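Local coordinates for protein D-alanyl-D-alanine carboxypeptidase (Streptococcus pneumoniae R6, PDB 1XP4) that probably removes the terminal D-alanine from peptidoglycan precursor peptides, as a serine carboxypeptidase of the penicillin-binding protein family S11, at residues Ile68-Tyr71 against Pro72-Thr76. Numbering follows the deposited sequence.
Sequences ISDY and PYQLT
The short helix 70-74, with Ser69 at the N-cap position, is held by three successive i-to-i+4 backbone hydrogen bonds. Tyr73 N donates to Ser69 O at 2.8 Å, and Gln74 N reaches Asp70 O at 2.7 Å with an N-H...O angle of 170°. The third, from Leu75 N to Tyr71 O, is longer at 3.2 Å, its donor tilted 31° from the carbonyl plane. Pro72 fits the first turn, where its nitrogen has no hydrogen to give. The Ser69 hydroxyl makes no capping bond; OG is hydrogen-bonded instead to Glu114 of helix 106-117.

On the flank of the turn, Ile68 and Tyr73 side chains cross at about a right angle, with Ile68 CG2 lying 3.9 Å from Tyr73 CB. With chi1 at -67°, Ile68 places CG1 beside its backbone N and CG2 opposite that N, where this methyl meets the tyrosine. The Gln74 chain, bent at chi2, runs alongside the Asp70 carbonyl and sets NE2 3.5 Å from Asp70 CB, while the Asp70 carboxylate forms a salt bridge with Arg89. Thr76 OG1 donates to Tyr73 O at 2.7 Å, a side-chain bond back onto the preceding turn. Tyr71, Pro72 and Leu75 rest on Ile110, and the Leu75 side chain lies about 9 Å from that of Lys44, the predicted proton acceptor. The arrangement is a short alpha-helix with proline in its first turn, packed on helix 106-117 in the peptidase S11 part of the chain.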
# COMPACT_ATOMS: atom_id res chain seq x y z
N ILE A 68 -3.75 27.98 1.82
CA ILE A 68 -5.02 27.28 1.82
C ILE A 68 -6.10 28.18 1.23
O ILE A 68 -6.70 28.99 1.93
CB ILE A 68 -5.31 26.82 3.26
CG1 ILE A 68 -4.26 25.76 3.62
CG2 ILE A 68 -6.71 26.25 3.38
CD1 ILE A 68 -4.29 25.30 5.03
N SER A 69 -6.34 28.03 -0.06
CA SER A 69 -7.32 28.85 -0.79
C SER A 69 -8.77 28.76 -0.32
O SER A 69 -9.12 27.91 0.49
CB SER A 69 -7.26 28.54 -2.29
OG SER A 69 -7.59 27.19 -2.55
N ASP A 70 -9.59 29.66 -0.85
CA ASP A 70 -11.00 29.74 -0.51
C ASP A 70 -11.73 28.39 -0.49
O ASP A 70 -12.35 28.02 0.51
CB ASP A 70 -11.72 30.69 -1.48
CG ASP A 70 -11.09 32.07 -1.53
OD1 ASP A 70 -10.48 32.50 -0.52
OD2 ASP A 70 -11.23 32.73 -2.59
N TYR A 71 -11.67 27.68 -1.61
CA TYR A 71 -12.31 26.38 -1.75
C TYR A 71 -11.99 25.41 -0.61
O TYR A 71 -12.90 24.91 0.06
CB TYR A 71 -11.96 25.78 -3.12
CG TYR A 71 -12.12 24.28 -3.28
CD1 TYR A 71 -13.24 23.61 -2.79
CD2 TYR A 71 -11.16 23.54 -3.98
CE1 TYR A 71 -13.41 22.24 -3.00
CE2 TYR A 71 -11.32 22.17 -4.19
CZ TYR A 71 -12.44 21.52 -3.69
OH TYR A 71 -12.58 20.16 -3.90
N PRO A 72 -10.70 25.13 -0.37
CA PRO A 72 -10.37 24.19 0.71
C PRO A 72 -10.66 24.80 2.07
O PRO A 72 -11.05 24.12 3.01
CB PRO A 72 -8.88 23.94 0.52
CG PRO A 72 -8.67 24.22 -0.93
CD PRO A 72 -9.49 25.45 -1.14
N TYR A 73 -10.46 26.11 2.18
CA TYR A 73 -10.68 26.77 3.45
C TYR A 73 -12.14 26.80 3.87
O TYR A 73 -12.47 26.51 5.02
CB TYR A 73 -10.11 28.19 3.40
CG TYR A 73 -10.44 29.02 4.61
CD1 TYR A 73 -10.04 28.62 5.89
CD2 TYR A 73 -11.18 30.19 4.49
CE1 TYR A 73 -10.37 29.37 7.02
CE2 TYR A 73 -11.52 30.95 5.60
CZ TYR A 73 -11.12 30.53 6.86
OH TYR A 73 -11.48 31.29 7.95
N GLN A 74 -13.02 27.16 2.95
CA GLN A 74 -14.44 27.22 3.26
C GLN A 74 -14.99 25.84 3.55
O GLN A 74 -15.86 25.67 4.40
CB GLN A 74 -15.23 27.83 2.10
CG GLN A 74 -15.21 29.34 2.04
CD GLN A 74 -15.19 29.85 0.61
OE1 GLN A 74 -15.63 29.16 -0.31
NE2 GLN A 74 -14.68 31.07 0.42
N LEU A 75 -14.48 24.86 2.83
CA LEU A 75 -14.94 23.49 2.99
C LEU A 75 -14.85 23.03 4.44
O LEU A 75 -15.42 22.00 4.81
CB LEU A 75 -14.11 22.56 2.10
CG LEU A 75 -14.52 21.09 2.03
CD1 LEU A 75 -15.95 20.98 1.56
CD2 LEU A 75 -13.59 20.36 1.10
N THR A 76 -14.16 23.79 5.28
CA THR A 76 -14.00 23.38 6.66
C THR A 76 -14.90 24.05 7.68
O THR A 76 -15.01 23.56 8.80
CB THR A 76 -12.56 23.55 7.11
OG1 THR A 76 -12.27 24.94 7.26
CG2 THR A 76 -11.64 22.95 6.07